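Local coordinates for ADP-dependent L-serine kinase SerK (Thermococcus kodakarensis KOD1, PDB 5X0B), which uses ADP to phosphorylate free L-serine, giving O-phospho-L-serine and AMP in the first step of cysteine biosynthesis from serine, at residues A[30-35]-A[70-75]. Sequence-based numbering, arbitrary orientation.
Sequences EQLVQK and GHHRWA. With AMP (adenosine monophosphate), chain B.
A single imidazole, that of H72, bridges a backbone amide and the phosphate of AMP, using both of its ring nitrogens. On one edge NE2 accepts the N-H of V33 (V33 N to H72 NE2 3.0 Å, the amide nitrogen almost in the ring plane but the bond bent to 144°); on the other, ND1 donates to the phosphate, with H72 ND1 2.8 Å from AMP O3P. Because NE2 is the acceptor, ND1 carries the ring hydrogen. CG of H72 stands beside its own backbone N (chi1 -56°), which lets ring and amide reach the same oxygen, H72 N lying 3.2 Å from AMP O3P. With an alanine here, the V33 amide is likely to lose its acceptor and O3P one of its donors, weakening the link between the 30-35 segment and the nucleotide. L32 sets CD2 over one face of the H72 ring and presses CD1 against A75, a tight contact with L32 CD1 3.4 Å from A75 CB. Next to this, E30 and H71 cross at about a right angle, E30 CB lying 3.7 Å from H71 CE1. A water joins E30 OE2 to H71 ND1, but the carboxylate is held chiefly by the backbone amides of K221, T222 and T223, while H71 NE2 pairs with the amide of H29. R73 adds to the phosphate grip: its backbone N and NE both donate to O1P, and NH2, also salt-bridged to D69, reaches O2P (R73 NH2 to AMP O2P 2.9 Å). Phosphate binding at the N-terminus of helix 71-80, just after G70 at the N-cap, with E30, probably a catalytic residue, packed on H71, marks the nucleotide site of this ParB-like domain.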
loop_
_atom_site.group_PDB
_atom_site.type_symbol
_atom_site.label_atom_id
_atom_site.label_comp_id
_atom_site.label_asym_id
_atom_site.label_seq_id
_atom_site.Cartn_x
_atom_site.Cartn_y
_atom_site.Cartn_z
ATOM N N GLU A 30 -6.208 2.126 2.964
ATOM C CA GLU A 30 -6.035 2.044 1.521
ATOM C C GLU A 30 -7.237 1.395 0.858
ATOM O O GLU A 30 -7.909 0.549 1.447
ATOM C CB GLU A 30 -4.792 1.235 1.161
ATOM C CG GLU A 30 -3.484 1.983 1.374
ATOM C CD GLU A 30 -2.284 1.264 0.774
ATOM O OE1 GLU A 30 -1.172 1.798 0.884
ATOM O OE2 GLU A 30 -2.458 0.187 0.180
ATOM N N GLN A 31 -7.475 1.804 -0.386
ATOM C CA GLN A 31 -8.357 1.086 -1.296
ATOM C C GLN A 31 -7.919 -0.372 -1.417
ATOM O O GLN A 31 -6.737 -0.685 -1.308
ATOM C CB GLN A 31 -8.336 1.728 -2.676
ATOM C CG GLN A 31 -9.037 3.068 -2.711
ATOM C CD GLN A 31 -8.976 3.711 -4.076
ATOM O OE1 GLN A 31 -7.935 3.726 -4.714
ATOM N NE2 GLN A 31 -10.082 4.290 -4.512
ATOM N N LEU A 32 -8.881 -1.251 -1.619
ATOM C CA LEU A 32 -8.594 -2.678 -1.763
ATOM C C LEU A 32 -8.204 -3.016 -3.200
ATOM O O LEU A 32 -8.657 -2.385 -4.148
ATOM C CB LEU A 32 -9.808 -3.510 -1.344
ATOM C CG LEU A 32 -10.423 -3.247 0.026
ATOM C CD1 LEU A 32 -11.648 -4.159 0.187
ATOM C CD2 LEU A 32 -9.382 -3.504 1.104
ATOM N N VAL A 33 -7.249 -3.925 -3.334
ATOM C CA VAL A 33 -6.949 -4.624 -4.563
ATOM C C VAL A 33 -7.759 -5.904 -4.653
ATOM O O VAL A 33 -7.590 -6.816 -3.860
ATOM C CB VAL A 33 -5.442 -4.934 -4.671
ATOM C CG1 VAL A 33 -5.125 -5.616 -5.994
ATOM C CG2 VAL A 33 -4.623 -3.649 -4.559
ATOM N N GLN A 34 -8.612 -5.976 -5.658
ATOM C CA GLN A 34 -9.554 -7.089 -5.781
ATOM C C GLN A 34 -8.863 -8.456 -5.885
ATOM O O GLN A 34 -9.318 -9.434 -5.276
ATOM C CB GLN A 34 -10.491 -6.874 -6.979
ATOM C CG GLN A 34 -11.792 -7.661 -6.846
ATOM C CD GLN A 34 -12.612 -7.247 -5.641
ATOM O OE1 GLN A 34 -12.426 -6.155 -5.083
ATOM N NE2 GLN A 34 -13.506 -8.128 -5.211
ATOM N N LYS A 35 -7.740 -8.496 -6.591
ATOM C CA LYS A 35 -6.937 -9.723 -6.712
ATOM C C LYS A 35 -6.441 -10.222 -5.330
ATOM O O LYS A 35 -6.524 -11.426 -5.039
ATOM C CB LYS A 35 -5.775 -9.504 -7.703
ATOM C CG LYS A 35 -4.679 -10.568 -7.722
ATOM C CD LYS A 35 -3.794 -10.463 -8.963
ATOM N N GLY A 70 -3.053 -5.716 7.030
ATOM C CA GLY A 70 -4.188 -6.640 6.984
ATOM C C GLY A 70 -5.440 -6.214 6.245
ATOM O O GLY A 70 -6.506 -6.743 6.528
ATOM N N HIS A 71 -5.351 -5.257 5.324
ATOM C CA HIS A 71 -6.542 -4.830 4.588
ATOM C C HIS A 71 -7.355 -5.958 3.939
ATOM O O HIS A 71 -8.579 -5.999 4.084
ATOM C CB HIS A 71 -6.187 -3.811 3.521
ATOM C CG HIS A 71 -5.735 -2.501 4.068
ATOM N ND1 HIS A 71 -4.555 -1.905 3.683
ATOM C CD2 HIS A 71 -6.299 -1.672 4.973
ATOM C CE1 HIS A 71 -4.411 -0.753 4.316
ATOM N NE2 HIS A 71 -5.463 -0.581 5.098
ATOM N N HIS A 72 -6.682 -6.874 3.248
ATOM C CA HIS A 72 -7.400 -7.933 2.546
ATOM C C HIS A 72 -7.855 -9.080 3.424
ATOM O O HIS A 72 -8.912 -9.642 3.175
ATOM C CB HIS A 72 -6.626 -8.372 1.320
ATOM C CG HIS A 72 -6.334 -7.220 0.418
ATOM N ND1 HIS A 72 -5.243 -6.396 0.596
ATOM C CD2 HIS A 72 -7.068 -6.660 -0.566
ATOM C CE1 HIS A 72 -5.283 -5.418 -0.285
ATOM N NE2 HIS A 72 -6.382 -5.556 -1.002
ATOM N N ARG A 73 -7.104 -9.386 4.475
ATOM C CA ARG A 73 -7.604 -10.268 5.523
ATOM C C ARG A 73 -8.893 -9.715 6.116
ATOM O O ARG A 73 -9.866 -10.428 6.234
ATOM C CB ARG A 73 -6.570 -10.438 6.647
ATOM C CG ARG A 73 -5.478 -11.413 6.284
ATOM C CD ARG A 73 -4.257 -11.265 7.183
ATOM N NE ARG A 73 -3.370 -10.225 6.692
ATOM C CZ ARG A 73 -2.352 -9.706 7.374
ATOM N NH1 ARG A 73 -2.053 -10.160 8.590
ATOM N NH2 ARG A 73 -1.593 -8.772 6.809
ATOM N N TRP A 74 -8.867 -8.446 6.527
ATOM C CA TRP A 74 -10.079 -7.790 7.083
ATOM C C TRP A 74 -11.245 -7.852 6.097
ATOM O O TRP A 74 -12.351 -8.334 6.425
ATOM C CB TRP A 74 -9.753 -6.340 7.428
ATOM C CG TRP A 74 -10.914 -5.472 7.736
ATOM C CD1 TRP A 74 -11.662 -5.442 8.867
ATOM C CD2 TRP A 74 -11.443 -4.462 6.873
ATOM N NE1 TRP A 74 -12.641 -4.462 8.763
ATOM C CE2 TRP A 74 -12.519 -3.843 7.549
ATOM C CE3 TRP A 74 -11.096 -4.013 5.593
ATOM C CZ2 TRP A 74 -13.251 -2.797 6.985
ATOM C CZ3 TRP A 74 -11.826 -2.990 5.025
ATOM C CH2 TRP A 74 -12.902 -2.393 5.709
ATOM N N ALA A 75 -11.025 -7.341 4.888
ATOM C CA ALA A 75 -12.123 -7.266 3.938
ATOM C C ALA A 75 -12.612 -8.664 3.543
ATOM O O ALA A 75 -13.822 -8.874 3.377
ATOM C CB ALA A 75 -11.747 -6.457 2.708
HETATM P P AMP B . -3.257 -8.277 3.436
HETATM O O1P AMP B . -4.324 -8.705 4.416
HETATM O O2P AMP B . -1.845 -8.349 3.946
HETATM O O3P AMP B . -3.535 -6.968 2.729
HETATM O "O5'" AMP B . -3.320 -9.330 2.201
HETATM C "C5'" AMP B . -3.811 -10.654 2.374
HETATM C "C4'" AMP B . -2.872 -11.437 3.299
HETATM O "O4'" AMP B . -3.429 -12.705 3.662
HETATM C "C3'" AMP B . -1.514 -11.755 2.682
HETATM O "O3'" AMP B . -0.508 -10.976 3.342
HETATM C "C2'" AMP B . -1.284 -13.231 2.942
HETATM O "O2'" AMP B . 0.011 -13.510 3.476
HETATM C "C1'" AMP B . -2.318 -13.510 4.001
HETATM N N9 AMP B . -2.834 -14.869 4.084
HETATM C C8 AMP B . -2.938 -15.814 3.120
HETATM N N7 AMP B . -3.534 -16.910 3.621
HETATM C C5 AMP B . -3.833 -16.656 4.916
HETATM C C6 AMP B . -4.467 -17.388 6.018
HETATM N N6 AMP B . -4.905 -18.664 5.821
HETATM N N1 AMP B . -4.582 -16.755 7.212
HETATM C C2 AMP B . -4.141 -15.489 7.411
HETATM N N3 AMP B . -3.544 -14.771 6.441
HETATM C C4 AMP B . -3.368 -15.303 5.212
HETATM O O HOH W 1 -3.061 -2.754 1.520
#